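Local coordinates for protein acetyltransferase (PDB 7BYY) that acetylates aminoacyl-tRNAs as a GNAT-family toxin of a toxin-antitoxin system, probably using acetyl-CoA as the acetyl donor, at residues 53-58 against 69-74; 115-119 against 149-155; 136-142 against 167-173. The protein carries 1 engineered substitution. One frame throughout, in Å; residues are numbered along the deposited sequence.

In the fold
Interactions 1 and 3 belong to the same GNAT sheet but lie on separate sides of strand 94-105; their centres are about 15 Å apart and their nearest atoms about 7 Å. Interaction 2 touches both. Its helix 114-132 meets interaction 1 through Leu118, whose CD1 is 3.4 Å from Gly69 C; its other segment, 149-155, meets interaction 3 through Phe155, whose CE2 lies 3.4 Å from Leu140 CD2, the two centres being about 11 Å apart. In GNAT enzymes acetyl-CoA binds where strands equivalent to 94-105 and 137-142 part, with its pyrophosphate at the start of the helix equivalent to 114-132, so interactions 2 and 3 probably border the cofactor site.

Interaction 1 (53-58 against 69-74)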
loop_
_atom_site.group_PDB
_atom_site.type_symbol
_atom_site.label_atom_id
_atom_site.label_comp_id
_atom_site.label_asym_id
_atom_site.label_seq_id
_atom_site.Cartn_x
_atom_site.Cartn_y
_atom_site.Cartn_z
ATOM N N ASP A 53 6.029 -11.073 -1.696
ATOM C CA ASP A 53 4.977 -11.343 -0.724
ATOM C C ASP A 53 4.988 -10.335 0.416
ATOM O O ASP A 53 3.970 -10.172 1.095
ATOM C CB ASP A 53 5.133 -12.752 -0.148
ATOM C CG ASP A 53 4.855 -13.839 -1.165
ATOM O OD1 ASP A 53 3.752 -13.847 -1.749
ATOM O OD2 ASP A 53 5.743 -14.694 -1.376
ATOM N N CYS A 54 6.117 -9.668 0.642
ATOM C CA CYS A 54 6.273 -8.712 1.728
ATOM C C CYS A 54 7.546 -7.917 1.483
ATOM O O CYS A 54 8.377 -8.281 0.645
ATOM C CB CYS A 54 6.334 -9.409 3.091
ATOM S SG CYS A 54 7.811 -10.443 3.347
ATOM N N ALA A 55 7.686 -6.824 2.227
ATOM C CA ALA A 55 8.943 -6.102 2.333
ATOM C C ALA A 55 9.529 -6.324 3.720
ATOM O O ALA A 55 8.801 -6.573 4.685
ATOM C CB ALA A 55 8.757 -4.606 2.081
ATOM N N ALA A 56 10.853 -6.234 3.813
ATOM C CA ALA A 56 11.563 -6.532 5.048
ATOM C C ALA A 56 12.488 -5.385 5.421
ATOM O O ALA A 56 13.175 -4.819 4.564
ATOM C CB ALA A 56 12.372 -7.828 4.925
ATOM N N LYS A 57 12.498 -5.050 6.708
ATOM C CA LYS A 57 13.424 -4.084 7.282
ATOM C C LYS A 57 14.370 -4.815 8.222
ATOM O O LYS A 57 13.923 -5.575 9.089
ATOM C CB LYS A 57 12.675 -2.982 8.031
ATOM C CG LYS A 57 12.477 -1.719 7.222
ATOM C CD LYS A 57 13.790 -0.977 7.033
ATOM C CE LYS A 57 13.760 -0.135 5.769
ATOM N NZ LYS A 57 12.469 0.594 5.633
ATOM N N ALA A 58 15.669 -4.588 8.050
ATOM C CA ALA A 58 16.691 -5.302 8.798
ATOM C C ALA A 58 17.462 -4.353 9.706
ATOM O O ALA A 58 17.636 -3.171 9.397
ATOM C CB ALA A 58 17.667 -6.017 7.855
ATOM N N GLY A 69 17.795 -7.618 14.099
ATOM C CA GLY A 69 16.351 -7.737 14.058
ATOM C C GLY A 69 15.839 -7.762 12.635
ATOM O O GLY A 69 16.532 -7.373 11.689
ATOM N N ILE A 70 14.601 -8.232 12.496
ATOM C CA ILE A 70 13.920 -8.287 11.211
ATOM C C ILE A 70 12.512 -7.737 11.391
ATOM O O ILE A 70 11.974 -7.682 12.499
ATOM C CB ILE A 70 13.873 -9.718 10.629
ATOM C CG1 ILE A 70 13.798 -9.675 9.102
ATOM C CG2 ILE A 70 12.695 -10.494 11.203
ATOM C CD1 ILE A 70 15.041 -9.131 8.449
ATOM N N CYS A 71 11.918 -7.321 10.275
ATOM C CA CYS A 71 10.587 -6.725 10.311
ATOM C C CYS A 71 9.973 -6.831 8.923
ATOM O O CYS A 71 10.425 -6.150 7.999
ATOM C CB CYS A 71 10.670 -5.277 10.766
ATOM S SG CYS A 71 9.161 -4.368 10.490
ATOM N N THR A 72 8.946 -7.663 8.779
ATOM C CA THR A 72 8.284 -7.867 7.498
ATOM C C THR A 72 6.866 -7.311 7.537
ATOM O O THR A 72 6.191 -7.349 8.570
ATOM C CB THR A 72 8.242 -9.349 7.114
ATOM O OG1 THR A 72 7.591 -10.095 8.146
ATOM C CG2 THR A 72 9.651 -9.892 6.915
ATOM N N PHE A 73 6.417 -6.804 6.390
ATOM C CA PHE A 73 5.132 -6.125 6.315
ATOM C C PHE A 73 4.600 -6.217 4.891
ATOM O O PHE A 73 5.371 -6.316 3.933
ATOM C CB PHE A 73 5.258 -4.664 6.753
ATOM C CG PHE A 73 6.397 -3.936 6.099
ATOM C CD1 PHE A 73 7.681 -4.021 6.615
ATOM C CD2 PHE A 73 6.184 -3.165 4.968
ATOM C CE1 PHE A 73 8.732 -3.353 6.014
ATOM C CE2 PHE A 73 7.230 -2.492 4.365
ATOM C CZ PHE A 73 8.506 -2.586 4.890
ATOM N N THR A 74 3.273 -6.194 4.769
ATOM C CA THR A 74 2.579 -6.295 3.490
ATOM C C THR A 74 1.507 -5.215 3.411
ATOM O O THR A 74 1.327 -4.416 4.334
ATOM C CB THR A 74 1.932 -7.676 3.299
ATOM O OG1 THR A 74 0.740 -7.759 4.092
ATOM C CG2 THR A 74 2.877 -8.789 3.712
#
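Ala55 and Phe73 face each other in a beta hairpin, formed by strands 55-61 and 67-79, that supplies the second and third strands of the GNAT sheet. They are a hydrogen-bonded antiparallel pair: Ala55 N gives a nearly straight bond to Phe73 O (2.9 Å, 164° at the hydrogen), and Phe73 N returns one to Ala55 O. The benzyl group of Phe73 sits between its own backbone N and carbonyl carbon (chi1 49°), which folds the ring back across the neighbouring strand. One ring face therefore covers Ala55 O, near the rim, with CD1 3.4 Å from that oxygen, while CE2 rests 3.5 Å from Ala55 CB. A methyl group suits this position, being small enough to lie under the ring. Further along, Lys57 N donates to Cys71 O (2.7 Å).

The two sheet faces have different coverings. Ala55, Lys57, Cys71 and Phe73 point to the side of helix 114-132, where Phe122 and His125 meet the Phe73 ring; Leu133 and Pro134 of the second subunit also pack on Phe73 and Ala55. Ala56, Ala58, Ile70 and Thr72 occupy the other face, toward helix 35-50. Their small or branched groups mesh there, Ala56 CB meeting Thr72 CG2 at 4.0 Å and Ala58 CB meeting Ile70 CD1 at 4.1 Å.

At the open end of the hairpin Asp53 turns its carboxylate to the second subunit and forms a salt bridge with Lys136 of that chain. Thr74 serves two environments: OG1 is hydrogen-bonded to Arg99, whereas the methyl, anti to the carbonyl carbon, turns to the loop just before strand 55-61 and packs through CG2 against Cys54 CB at 3.6 Å.

Interaction 2 (115-119 against 149-155); sequences DQDLL and FYARLGF. Engineered in segment 115-119: Asp115 (natural residue Gly).
Phe149 carries CG anti to the backbone N (chi1 171°), which sets its ring against Asp115, and Leu119 does the same (chi1 -163°), which sets CD2 against Leu153. The Phe149 ring reaches the backbone and CB of Asp115, an engineered residue: CZ lies 3.3 Å from Asp115 O, and CE1 3.4 Å from Asp115 CB. Leu153 CD1 packs on one face of the ring, offset toward the rim, and OD2 of Asp115 lies farther off over the other.

Leu119 CD2 meets Leu153 CD1 at 3.5 Å, while its CD1 branch approaches the edge of the Tyr150 ring at CE1 (4.3 Å). Branched leucines suit such a spot because each methyl can serve a separate neighbour. On the outer side, the extended Gln116 chain crosses Leu153, with OE1 3.7 Å from CD2.

A type I turn from Ala151 to Gly154 brings Leu153 round to this interface; Gly154, at a phi of 118°, readily adopts the backbone shape there. Tyr150 O, just before the turn, accepts Leu153 N (3.1 Å) and Phe155 N from opposite faces of its plane, which ties the chain round the turn back to Tyr150. Tyr150 and Phe155 pack onto strands 137-142 and 168-173, Tyr150 and Leu118 also touch strand 94-105, and helix 147-151 thus lies beside helix 114-132 on one face of the sheet, the Leu119-Leu153 contact joining the two.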
loop_
_atom_site.group_PDB
_atom_site.type_symbol
_atom_site.label_atom_id
_atom_site.label_comp_id
_atom_site.label_asym_id
_atom_site.label_seq_id
_atom_site.Cartn_x
_atom_site.Cartn_y
_atom_site.Cartn_z
ATOM N N ASP A 115 14.146 -3.491 20.033
ATOM C CA ASP A 115 12.734 -3.704 19.733
ATOM C C ASP A 115 12.108 -2.442 19.146
ATOM O O ASP A 115 11.410 -2.494 18.126
ATOM C CB ASP A 115 11.992 -4.128 21.004
ATOM C CG ASP A 115 12.186 -5.597 21.344
ATOM O OD1 ASP A 115 13.324 -5.989 21.688
ATOM O OD2 ASP A 115 11.192 -6.357 21.287
ATOM N N GLN A 116 12.363 -1.291 19.776
ATOM C CA GLN A 116 11.742 -0.036 19.365
ATOM C C GLN A 116 12.495 0.636 18.223
ATOM O O GLN A 116 11.876 1.315 17.395
ATOM C CB GLN A 116 11.644 0.912 20.565
ATOM C CG GLN A 116 10.939 2.232 20.280
ATOM C CD GLN A 116 10.930 3.172 21.478
ATOM O OE1 GLN A 116 10.900 2.732 22.628
ATOM N NE2 GLN A 116 10.957 4.474 21.210
ATOM N N ASP A 117 13.818 0.465 18.160
ATOM C CA ASP A 117 14.586 1.046 17.064
ATOM C C ASP A 117 14.101 0.525 15.718
ATOM O O ASP A 117 14.045 1.273 14.734
ATOM C CB ASP A 117 16.072 0.748 17.253
ATOM C CG ASP A 117 16.669 1.492 18.425
ATOM O OD1 ASP A 117 15.982 2.372 18.989
ATOM O OD2 ASP A 117 17.827 1.197 18.787
ATOM N N LEU A 118 13.740 -0.758 15.657
ATOM C CA LEU A 118 13.177 -1.309 14.431
ATOM C C LEU A 118 11.782 -0.767 14.159
ATOM O O LEU A 118 11.407 -0.588 12.995
ATOM C CB LEU A 118 13.141 -2.833 14.506
ATOM C CG LEU A 118 14.076 -3.521 13.516
ATOM C CD1 LEU A 118 14.081 -5.013 13.739
ATOM C CD2 LEU A 118 13.706 -3.179 12.078
ATOM N N LEU A 119 11.001 -0.510 15.210
ATOM C CA LEU A 119 9.655 0.009 15.002
ATOM C C LEU A 119 9.685 1.445 14.496
ATOM O O LEU A 119 8.872 1.825 13.646
ATOM C CB LEU A 119 8.847 -0.088 16.292
ATOM C CG LEU A 119 7.338 0.033 16.083
ATOM C CD1 LEU A 119 6.784 -1.219 15.420
ATOM C CD2 LEU A 119 6.634 0.303 17.394
ATOM N N PHE A 149 4.344 -4.635 24.400
ATOM C CA PHE A 149 5.297 -3.844 23.630
ATOM C C PHE A 149 4.580 -2.898 22.672
ATOM O O PHE A 149 4.770 -1.677 22.726
ATOM C CB PHE A 149 6.252 -4.768 22.870
ATOM C CG PHE A 149 7.127 -4.056 21.882
ATOM C CD1 PHE A 149 8.176 -3.261 22.314
ATOM C CD2 PHE A 149 6.903 -4.180 20.520
ATOM C CE1 PHE A 149 8.984 -2.602 21.404
ATOM C CE2 PHE A 149 7.707 -3.523 19.606
ATOM C CZ PHE A 149 8.750 -2.734 20.050
ATOM N N TYR A 150 3.744 -3.447 21.783
ATOM C CA TYR A 150 3.039 -2.605 20.821
ATOM C C TYR A 150 2.065 -1.664 21.522
ATOM O O TYR A 150 1.880 -0.520 21.093
ATOM C CB TYR A 150 2.312 -3.471 19.790
ATOM C CG TYR A 150 3.225 -4.363 18.967
ATOM C CD1 TYR A 150 4.086 -3.826 18.012
ATOM C CD2 TYR A 150 3.223 -5.740 19.145
ATOM C CE1 TYR A 150 4.921 -4.643 17.260
ATOM C CE2 TYR A 150 4.051 -6.563 18.401
ATOM C CZ TYR A 150 4.898 -6.014 17.460
ATOM O OH TYR A 150 5.719 -6.843 16.724
ATOM N N ALA A 151 1.438 -2.126 22.609
ATOM C CA ALA A 151 0.561 -1.251 23.379
ATOM C C ALA A 151 1.338 -0.103 24.003
ATOM O O ALA A 151 0.815 1.012 24.118
ATOM C CB ALA A 151 -0.167 -2.044 24.464
ATOM N N ARG A 152 2.587 -0.349 24.396
ATOM C CA ARG A 152 3.405 0.694 24.996
ATOM C C ARG A 152 3.860 1.744 23.994
ATOM O O ARG A 152 4.423 2.762 24.407
ATOM C CB ARG A 152 4.623 0.083 25.694
ATOM C CG ARG A 152 4.373 -0.252 27.154
ATOM C CD ARG A 152 5.662 -0.532 27.900
ATOM N NE ARG A 152 6.092 -1.918 27.749
ATOM C CZ ARG A 152 7.032 -2.317 26.899
ATOM N NH1 ARG A 152 7.642 -1.431 26.124
ATOM N NH2 ARG A 152 7.362 -3.601 26.828
ATOM N N LEU A 153 3.630 1.533 22.700
ATOM C CA LEU A 153 4.066 2.474 21.678
ATOM C C LEU A 153 2.908 2.928 20.794
ATOM O O LEU A 153 3.115 3.322 19.644
ATOM C CB LEU A 153 5.191 1.872 20.837
ATOM C CG LEU A 153 6.341 1.291 21.663
ATOM C CD1 LEU A 153 7.070 0.218 20.893
ATOM C CD2 LEU A 153 7.305 2.383 22.099
ATOM N N GLY A 154 1.679 2.876 21.316
ATOM C CA GLY A 154 0.529 3.514 20.696
ATOM C C GLY A 154 -0.574 2.558 20.286
ATOM O O GLY A 154 -1.741 2.961 20.221
ATOM N N PHE A 155 -0.230 1.306 19.993
ATOM C CA PHE A 155 -1.214 0.372 19.457
ATOM C C PHE A 155 -2.313 0.094 20.475
ATOM O O PHE A 155 -2.042 -0.134 21.658
ATOM C CB PHE A 155 -0.535 -0.931 19.039
ATOM C CG PHE A 155 0.243 -0.827 17.758
ATOM C CD1 PHE A 155 1.565 -0.417 17.766
ATOM C CD2 PHE A 155 -0.346 -1.144 16.545
ATOM C CE1 PHE A 155 2.286 -0.327 16.590
ATOM C CE2 PHE A 155 0.368 -1.054 15.363
ATOM C CZ PHE A 155 1.687 -0.645 15.386
#

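Interaction 3 (136-142 against 167-173)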
loop_
_atom_site.group_PDB
_atom_site.type_symbol
_atom_site.label_atom_id
_atom_site.label_comp_id
_atom_site.label_asym_id
_atom_site.label_seq_id
_atom_site.Cartn_x
_atom_site.Cartn_y
_atom_site.Cartn_z
ATOM N N LYS A 136 -4.711 4.189 6.408
ATOM C CA LYS A 136 -5.303 4.670 7.649
ATOM C C LYS A 136 -4.431 4.404 8.867
ATOM O O LYS A 136 -4.561 5.112 9.872
ATOM C CB LYS A 136 -6.682 4.038 7.856
ATOM C CG LYS A 136 -7.735 4.554 6.892
ATOM C CD LYS A 136 -7.894 6.057 7.023
ATOM C CE LYS A 136 -8.925 6.593 6.050
ATOM N NZ LYS A 136 -9.298 7.992 6.395
ATOM N N GLY A 137 -3.547 3.416 8.802
ATOM C CA GLY A 137 -2.687 3.117 9.931
ATOM C C GLY A 137 -1.963 1.803 9.720
ATOM O O GLY A 137 -1.767 1.361 8.587
ATOM N N VAL A 138 -1.572 1.187 10.833
ATOM C CA VAL A 138 -0.854 -0.079 10.825
ATOM C C VAL A 138 -1.635 -1.088 11.656
ATOM O O VAL A 138 -2.021 -0.803 12.796
ATOM C CB VAL A 138 0.583 0.075 11.358
ATOM C CG1 VAL A 138 1.223 -1.291 11.560
ATOM C CG2 VAL A 138 1.412 0.914 10.401
ATOM N N TYR A 139 -1.866 -2.262 11.080
ATOM C CA TYR A 139 -2.554 -3.358 11.739
ATOM C C TYR A 139 -1.567 -4.487 12.005
ATOM O O TYR A 139 -0.621 -4.698 11.242
ATOM C CB TYR A 139 -3.722 -3.855 10.878
ATOM C CG TYR A 139 -4.386 -5.117 11.378
ATOM C CD1 TYR A 139 -3.976 -6.368 10.929
ATOM C CD2 TYR A 139 -5.432 -5.060 12.287
ATOM C CE1 TYR A 139 -4.580 -7.523 11.379
ATOM C CE2 TYR A 139 -6.046 -6.212 12.741
ATOM C CZ TYR A 139 -5.615 -7.441 12.284
ATOM O OH TYR A 139 -6.221 -8.591 12.732
ATOM N N LEU A 140 -1.783 -5.212 13.100
ATOM C CA LEU A 140 -0.935 -6.350 13.420
ATOM C C LEU A 140 -1.707 -7.329 14.290
ATOM O O LEU A 140 -2.751 -7.005 14.860
ATOM C CB LEU A 140 0.365 -5.913 14.112
ATOM C CG LEU A 140 0.320 -5.098 15.406
ATOM C CD1 LEU A 140 0.174 -5.989 16.629
ATOM C CD2 LEU A 140 1.586 -4.268 15.514
ATOM N N ASP A 141 -1.166 -8.538 14.387
ATOM C CA ASP A 141 -1.717 -9.605 15.219
ATOM C C ASP A 141 -0.631 -9.985 16.222
ATOM O O ASP A 141 0.294 -10.735 15.894
ATOM C CB ASP A 141 -2.152 -10.791 14.362
ATOM C CG ASP A 141 -3.557 -10.628 13.809
ATOM O OD1 ASP A 141 -4.516 -10.591 14.611
ATOM O OD2 ASP A 141 -3.702 -10.540 12.570
ATOM N N ALA A 142 -0.741 -9.468 17.443
ATOM C CA ALA A 142 0.348 -9.521 18.409
ATOM C C ALA A 142 0.331 -10.823 19.200
ATOM O O ALA A 142 -0.700 -11.205 19.761
ATOM C CB ALA A 142 0.268 -8.333 19.369
ATOM N N ALA A 167 -2.232 -14.685 18.865
ATOM C CA ALA A 167 -2.208 -13.298 18.346
ATOM C C ALA A 167 -3.591 -12.637 18.422
ATOM O O ALA A 167 -4.597 -13.292 18.101
ATOM C CB ALA A 167 -1.677 -13.296 16.934
ATOM N N VAL A 168 -3.591 -11.362 18.824
ATOM C CA VAL A 168 -4.755 -10.489 18.972
ATOM C C VAL A 168 -4.617 -9.315 18.009
ATOM O O VAL A 168 -3.493 -8.873 17.733
ATOM C CB VAL A 168 -4.909 -9.996 20.420
ATOM C CG1 VAL A 168 -5.430 -11.113 21.316
ATOM C CG2 VAL A 168 -3.592 -9.446 20.943
ATOM N N PRO A 169 -5.713 -8.782 17.474
ATOM C CA PRO A 169 -5.598 -7.644 16.556
ATOM C C PRO A 169 -5.300 -6.351 17.300
ATOM O O PRO A 169 -5.888 -6.060 18.344
ATOM C CB PRO A 169 -6.974 -7.594 15.883
ATOM C CG PRO A 169 -7.896 -8.178 16.893
ATOM C CD PRO A 169 -7.106 -9.239 17.618
ATOM N N MET A 170 -4.363 -5.581 16.754
ATOM C CA MET A 170 -4.004 -4.279 17.297
ATOM C C MET A 170 -3.872 -3.286 16.150
ATOM O O MET A 170 -3.538 -3.658 15.021
ATOM C CB MET A 170 -2.698 -4.337 18.111
ATOM C CG MET A 170 -2.682 -5.409 19.198
ATOM S SD MET A 170 -1.345 -5.196 20.391
ATOM C CE MET A 170 -1.922 -3.769 21.308
ATOM N N PHE A 171 -4.140 -2.014 16.446
ATOM C CA PHE A 171 -4.201 -0.983 15.421
ATOM C C PHE A 171 -3.566 0.301 15.935
ATOM O O PHE A 171 -3.658 0.628 17.121
ATOM C CB PHE A 171 -5.650 -0.714 14.986
ATOM C CG PHE A 171 -5.776 0.282 13.865
ATOM C CD1 PHE A 171 -5.572 -0.105 12.549
ATOM C CD2 PHE A 171 -6.108 1.603 14.126
ATOM C CE1 PHE A 171 -5.693 0.807 11.517
ATOM C CE2 PHE A 171 -6.229 2.520 13.097
ATOM C CZ PHE A 171 -6.022 2.122 11.791
ATOM N N LEU A 172 -2.922 1.027 15.022
ATOM C CA LEU A 172 -2.328 2.328 15.324
ATOM C C LEU A 172 -2.585 3.246 14.137
ATOM O O LEU A 172 -2.064 3.005 13.044
ATOM C CB LEU A 172 -0.831 2.204 15.606
ATOM C CG LEU A 172 -0.095 3.498 15.954
ATOM C CD1 LEU A 172 -0.708 4.150 17.187
ATOM C CD2 LEU A 172 1.384 3.223 16.166
ATOM N N ALA A 173 -3.378 4.294 14.350
ATOM C CA ALA A 173 -3.755 5.188 13.267
ATOM C C ALA A 173 -2.537 5.934 12.727
ATOM O O ALA A 173 -1.524 6.111 13.411
ATOM C CB ALA A 173 -4.818 6.180 13.739
#
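In the C-terminal half of the GNAT sheet, strand 137-142 pairs antiparallel with strand 168-173, here through six backbone hydrogen bonds. Val138, Leu140 and Ala142 exchange two each with Leu172, Met170 and Val168; Val138 N to Leu172 O, for example, is 2.9 Å. Tyr139 leans diagonally past its partner Phe171 to Pro169, the partner of Asp141, with CE2 3.6 Å and OH 3.4 Å from Pro169 CB. Pro169, lacking an N-H, suits the non-hydrogen-bonded pair with Asp141, where its N is not used.

On the opposite face, Leu140 CD1 touches Met170 CB (3.6 Å). The methionine chain bends at chi3 (72°), and its SD lies 3.7 Å from Ala142 CB; Tyr150 and Ile147 of helix 147-151 cover this side. At the far end the Phe171 ring lies with CZ 3.9 Å from Gly137 CA and 3.8 Å from Lys136 O. Glycine suits residue 137, having no CB to meet this ring or Leu172 O, which is 3.2 Å from Gly137 CA. Lys136 NZ is hydrogen-bonded to Asn51 O of the second subunit. Backbone bonds thus fix the pairing, the Leu140, Met170 and Ala142 face is apolar, the Tyr139 and Asp141 face is mixed, and charge is used at the subunit boundary.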